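KLLA0E02245p (Kluyveromyces lactis, PDB 4GPS) removes NAD caps and m7G caps from the 5' ends of RNAs and degrades RNA as a 5'-3' exoribonuclease, using divalent metal ions. Local coordinates at residues A[132-144]-A[233-246]. Numbering follows the deposited sequence.
Sequences DSFIGIDLTKGYD and KKICYTGFALEDLL
Tyr143 CA lies over one face of the Tyr237 ring, 3.8 Å from its centroid and 21° off the ring normal, which makes this a CH-pi contact; Lys141 O sits at the edge of the same ring. The two tyrosine rings meet obliquely, with planes at 58° and Tyr143 CD1 3.5 Å from Tyr237 CG; Tyr237 CD1 lies at the edge of the Tyr143 ring, in its plane. Lys234 CG lies over one face of the Tyr143 ring, and the two side chains cross at about a right angle. The Phe134 ring has Leu245 O at its edge, 3.3 Å from CE2, and meets the Trp125 ring nearly parallel. Tyr237 CG is anti to the backbone N (chi1 175°), which carries the ring out toward the loop, where Tyr237 OH approaches Lys141 O at 2.9 Å and Gly142 O at 2.7 Å, two acceptors for its single proton. In this PD-(D/E)XK nuclease of the DXO family, helix 233-246 carries the metal ligand Glu243, while Leu242 and Leu246 also touch Ile294 of strand 290-297. Leu139 faces the helix midway: CD2 comes within 3.8 Å of Leu242 CA, and Leu139 O receives a CA-H...O contact from Thr238 CA. Further along, Phe134 CD2 packs 3.8 Å from Leu245 CG.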
loop_
_atom_site.group_PDB
_atom_site.type_symbol
_atom_site.label_atom_id
_atom_site.label_comp_id
_atom_site.label_asym_id
_atom_site.label_seq_id
_atom_site.Cartn_x
_atom_site.Cartn_y
_atom_site.Cartn_z
ATOM N N ASP A 132 25.453 -1.153 18.348
ATOM C CA ASP A 132 24.900 -0.445 19.488
ATOM C C ASP A 132 24.295 0.899 19.116
ATOM O O ASP A 132 23.708 1.560 19.976
ATOM C CB ASP A 132 25.944 -0.276 20.590
ATOM C CG ASP A 132 26.280 -1.579 21.281
ATOM O OD1 ASP A 132 25.455 -2.530 21.248
ATOM O OD2 ASP A 132 27.378 -1.640 21.875
ATOM N N SER A 133 24.432 1.285 17.842
ATOM C CA SER A 133 23.860 2.529 17.306
ATOM C C SER A 133 22.436 2.286 16.795
ATOM O O SER A 133 21.770 3.215 16.340
ATOM C CB SER A 133 24.674 3.032 16.130
ATOM O OG SER A 133 26.017 2.658 16.286
ATOM N N PHE A 134 21.995 1.033 16.831
ATOM C CA PHE A 134 20.660 0.663 16.386
ATOM C C PHE A 134 19.965 -0.235 17.411
ATOM O O PHE A 134 18.917 0.113 17.966
ATOM C CB PHE A 134 20.731 -0.059 15.040
ATOM C CG PHE A 134 21.334 0.767 13.940
ATOM C CD1 PHE A 134 22.627 0.530 13.507
ATOM C CD2 PHE A 134 20.593 1.782 13.321
ATOM C CE1 PHE A 134 23.168 1.289 12.469
ATOM C CE2 PHE A 134 21.138 2.552 12.274
ATOM C CZ PHE A 134 22.414 2.305 11.851
ATOM N N ILE A 135 20.557 -1.389 17.676
ATOM C CA ILE A 135 19.967 -2.319 18.627
ATOM C C ILE A 135 20.112 -1.835 20.086
ATOM O O ILE A 135 21.224 -1.668 20.613
ATOM C CB ILE A 135 20.612 -3.707 18.454
ATOM C CG1 ILE A 135 20.416 -4.196 17.009
ATOM C CG2 ILE A 135 20.008 -4.689 19.453
ATOM C CD1 ILE A 135 18.930 -4.375 16.611
ATOM N N GLY A 136 18.984 -1.599 20.738
ATOM C CA GLY A 136 19.017 -1.154 22.124
ATOM C C GLY A 136 18.528 0.274 22.301
ATOM O O GLY A 136 18.288 0.741 23.412
ATOM N N ILE A 137 18.372 0.959 21.183
ATOM C CA ILE A 137 17.925 2.328 21.173
ATOM C C ILE A 137 16.439 2.413 21.444
ATOM O O ILE A 137 15.637 1.665 20.883
ATOM C CB ILE A 137 18.306 2.954 19.836
ATOM C CG1 ILE A 137 19.816 3.188 19.862
ATOM C CG2 ILE A 137 17.518 4.238 19.573
ATOM C CD1 ILE A 137 20.352 3.844 18.633
ATOM N N ASP A 138 16.082 3.311 22.346
ATOM C CA ASP A 138 14.700 3.510 22.727
ATOM C C ASP A 138 14.004 4.304 21.632
ATOM O O ASP A 138 14.280 5.493 21.476
ATOM C CB ASP A 138 14.634 4.279 24.059
ATOM C CG ASP A 138 13.217 4.354 24.627
ATOM O OD1 ASP A 138 12.662 3.293 24.969
ATOM O OD2 ASP A 138 12.650 5.460 24.736
ATOM N N LEU A 139 13.111 3.652 20.881
ATOM C CA LEU A 139 12.376 4.307 19.801
ATOM C C LEU A 139 11.320 5.249 20.354
ATOM O O LEU A 139 10.522 5.808 19.617
ATOM C CB LEU A 139 11.669 3.279 18.918
ATOM C CG LEU A 139 12.520 2.279 18.152
ATOM C CD1 LEU A 139 11.628 1.251 17.483
ATOM C CD2 LEU A 139 13.355 3.010 17.136
ATOM N N THR A 140 11.326 5.432 21.658
ATOM C CA THR A 140 10.337 6.273 22.297
ATOM C C THR A 140 10.965 7.547 22.862
ATOM O O THR A 140 10.266 8.448 23.311
ATOM C CB THR A 140 9.598 5.425 23.376
ATOM O OG1 THR A 140 8.255 5.182 22.925
ATOM C CG2 THR A 140 9.622 6.082 24.767
ATOM N N LYS A 141 12.293 7.617 22.810
ATOM C CA LYS A 141 13.028 8.773 23.298
ATOM C C LYS A 141 12.608 10.004 22.491
ATOM O O LYS A 141 12.489 9.945 21.271
ATOM C CB LYS A 141 14.530 8.515 23.158
ATOM C CG LYS A 141 15.424 9.533 23.817
ATOM C CD LYS A 141 16.874 9.093 23.722
ATOM C CE LYS A 141 17.805 10.275 23.848
ATOM N NZ LYS A 141 17.422 11.312 22.849
ATOM N N GLY A 142 12.360 11.114 23.179
ATOM C CA GLY A 142 11.946 12.328 22.491
ATOM C C GLY A 142 10.506 12.320 21.994
ATOM O O GLY A 142 10.170 13.043 21.052
ATOM N N TYR A 143 9.653 11.504 22.608
ATOM C CA TYR A 143 8.248 11.442 22.214
ATOM C C TYR A 143 7.476 12.626 22.798
ATOM O O TYR A 143 6.497 13.096 22.205
ATOM C CB TYR A 143 7.618 10.130 22.685
ATOM C CG TYR A 143 6.102 10.123 22.681
ATOM C CD1 TYR A 143 5.380 10.346 21.510
ATOM C CD2 TYR A 143 5.393 9.889 23.858
ATOM C CE1 TYR A 143 3.991 10.338 21.515
ATOM C CE2 TYR A 143 4.003 9.878 23.872
ATOM C CZ TYR A 143 3.308 10.101 22.704
ATOM O OH TYR A 143 1.933 10.078 22.734
ATOM N N ASP A 144 7.909 13.099 23.965
ATOM C CA ASP A 144 7.258 14.246 24.587
ATOM C C ASP A 144 7.593 15.520 23.789
ATOM O O ASP A 144 8.128 16.489 24.340
ATOM C CB ASP A 144 7.706 14.381 26.047
ATOM C CG ASP A 144 7.232 13.219 26.910
ATOM O OD1 ASP A 144 6.031 12.878 26.846
ATOM O OD2 ASP A 144 8.051 12.648 27.661
ATOM N N LYS A 233 -1.137 7.831 18.973
ATOM C CA LYS A 233 0.014 8.723 18.854
ATOM C C LYS A 233 1.384 8.154 19.207
ATOM O O LYS A 233 2.383 8.556 18.617
ATOM C CB LYS A 233 -0.212 9.994 19.694
ATOM C CG LYS A 233 -1.366 10.874 19.221
ATOM C CD LYS A 233 -1.505 12.150 20.073
ATOM C CE LYS A 233 -2.665 13.040 19.576
ATOM N NZ LYS A 233 -2.799 14.351 20.304
ATOM N N LYS A 234 1.442 7.239 20.174
ATOM C CA LYS A 234 2.712 6.661 20.598
ATOM C C LYS A 234 3.238 5.660 19.575
ATOM O O LYS A 234 4.403 5.736 19.185
ATOM C CB LYS A 234 2.557 5.980 21.962
ATOM C CG LYS A 234 3.869 5.672 22.663
ATOM C CD LYS A 234 3.867 6.161 24.114
ATOM C CE LYS A 234 5.243 5.986 24.759
ATOM N NZ LYS A 234 5.247 6.232 26.229
ATOM N N ILE A 235 2.380 4.736 19.138
ATOM C CA ILE A 235 2.775 3.718 18.176
ATOM C C ILE A 235 3.246 4.401 16.895
ATOM O O ILE A 235 4.290 4.059 16.326
ATOM C CB ILE A 235 1.602 2.745 17.838
ATOM C CG1 ILE A 235 1.460 1.662 18.902
ATOM C CG2 ILE A 235 1.870 2.033 16.516
ATOM C CD1 ILE A 235 1.098 2.145 20.258
ATOM N N CYS A 236 2.475 5.382 16.451
ATOM C CA CYS A 236 2.807 6.114 15.235
ATOM C C CYS A 236 4.155 6.858 15.367
ATOM O O CYS A 236 4.956 6.881 14.430
ATOM C CB CYS A 236 1.649 7.059 14.891
ATOM S SG CYS A 236 2.007 8.237 13.634
ATOM N N TYR A 237 4.419 7.427 16.538
ATOM C CA TYR A 237 5.676 8.118 16.779
ATOM C C TYR A 237 6.899 7.190 16.794
ATOM O O TYR A 237 7.961 7.569 16.305
ATOM C CB TYR A 237 5.623 8.879 18.102
ATOM C CG TYR A 237 6.947 9.504 18.464
ATOM C CD1 TYR A 237 7.280 10.791 18.036
ATOM C CD2 TYR A 237 7.902 8.782 19.168
ATOM C CE1 TYR A 237 8.540 11.331 18.303
ATOM C CE2 TYR A 237 9.152 9.304 19.434
ATOM C CZ TYR A 237 9.468 10.573 19.002
ATOM O OH TYR A 237 10.719 11.066 19.265
ATOM N N THR A 238 6.786 5.992 17.374
ATOM C CA THR A 238 7.952 5.093 17.398
ATOM C C THR A 238 8.250 4.667 15.959
ATOM O O THR A 238 9.384 4.315 15.636
ATOM C CB THR A 238 7.749 3.817 18.305
ATOM O OG1 THR A 238 7.278 2.730 17.504
ATOM C CG2 THR A 238 6.754 4.089 19.439
ATOM N N GLY A 239 7.222 4.726 15.103
ATOM C CA GLY A 239 7.370 4.409 13.690
ATOM C C GLY A 239 8.233 5.463 12.993
ATOM O O GLY A 239 9.122 5.119 12.206
ATOM N N PHE A 240 7.983 6.746 13.283
ATOM C CA PHE A 240 8.781 7.831 12.703
ATOM C C PHE A 240 10.213 7.750 13.221
ATOM O O PHE A 240 11.156 7.926 12.447
ATOM C CB PHE A 240 8.198 9.213 13.032
ATOM C CG PHE A 240 6.959 9.542 12.250
ATOM C CD1 PHE A 240 6.995 9.589 10.858
ATOM C CD2 PHE A 240 5.741 9.753 12.902
ATOM C CE1 PHE A 240 5.834 9.834 10.119
ATOM C CE2 PHE A 240 4.573 9.997 12.182
ATOM C CZ PHE A 240 4.616 10.037 10.787
ATOM N N ALA A 241 10.372 7.476 14.519
ATOM C CA ALA A 241 11.697 7.341 15.102
ATOM C C ALA A 241 12.470 6.183 14.451
ATOM O O ALA A 241 13.667 6.294 14.202
ATOM C CB ALA A 241 11.595 7.119 16.608
ATOM N N LEU A 242 11.796 5.073 14.167
ATOM C CA LEU A 242 12.493 3.946 13.546
ATOM C C LEU A 242 13.006 4.353 12.150
ATOM O O LEU A 242 14.176 4.114 11.825
ATOM C CB LEU A 242 11.585 2.702 13.465
ATOM C CG LEU A 242 12.190 1.530 12.678
ATOM C CD1 LEU A 242 13.441 0.993 13.378
ATOM C CD2 LEU A 242 11.176 0.447 12.554
ATOM N N GLU A 243 12.149 4.976 11.339
ATOM C CA GLU A 243 12.553 5.443 10.007
ATOM C C GLU A 243 13.719 6.436 10.162
ATOM O O GLU A 243 14.735 6.365 9.452
ATOM C CB GLU A 243 11.362 6.118 9.309
ATOM C CG GLU A 243 10.284 5.095 8.906
ATOM C CD GLU A 243 8.921 5.684 8.579
ATOM O OE1 GLU A 243 7.977 4.884 8.350
ATOM O OE2 GLU A 243 8.795 6.933 8.549
ATOM N N ASP A 244 13.573 7.343 11.122
ATOM C CA ASP A 244 14.588 8.356 11.397
ATOM C C ASP A 244 15.960 7.728 11.650
ATOM O O ASP A 244 16.959 8.139 11.069
ATOM C CB ASP A 244 14.175 9.178 12.613
ATOM C CG ASP A 244 14.620 10.619 12.514
ATOM O OD1 ASP A 244 15.833 10.856 12.308
ATOM O OD2 ASP A 244 13.751 11.516 12.647
ATOM N N LEU A 245 15.987 6.732 12.528
ATOM C CA LEU A 245 17.200 5.996 12.886
ATOM C C LEU A 245 17.846 5.178 11.724
ATOM O O LEU A 245 19.065 5.082 11.647
ATOM C CB LEU A 245 16.861 5.069 14.077
ATOM C CG LEU A 245 17.912 4.091 14.610
ATOM C CD1 LEU A 245 19.033 4.893 15.327
ATOM C CD2 LEU A 245 17.237 3.092 15.566
ATOM N N LEU A 246 17.044 4.617 10.811
ATOM C CA LEU A 246 17.582 3.787 9.712
ATOM C C LEU A 246 17.941 4.534 8.421
ATOM O O LEU A 246 18.713 4.051 7.597
ATOM C CB LEU A 246 16.588 2.638 9.387
ATOM C CG LEU A 246 16.227 1.740 10.596
ATOM C CD1 LEU A 246 15.099 0.848 10.261
ATOM C CD2 LEU A 246 17.406 0.933 11.063
#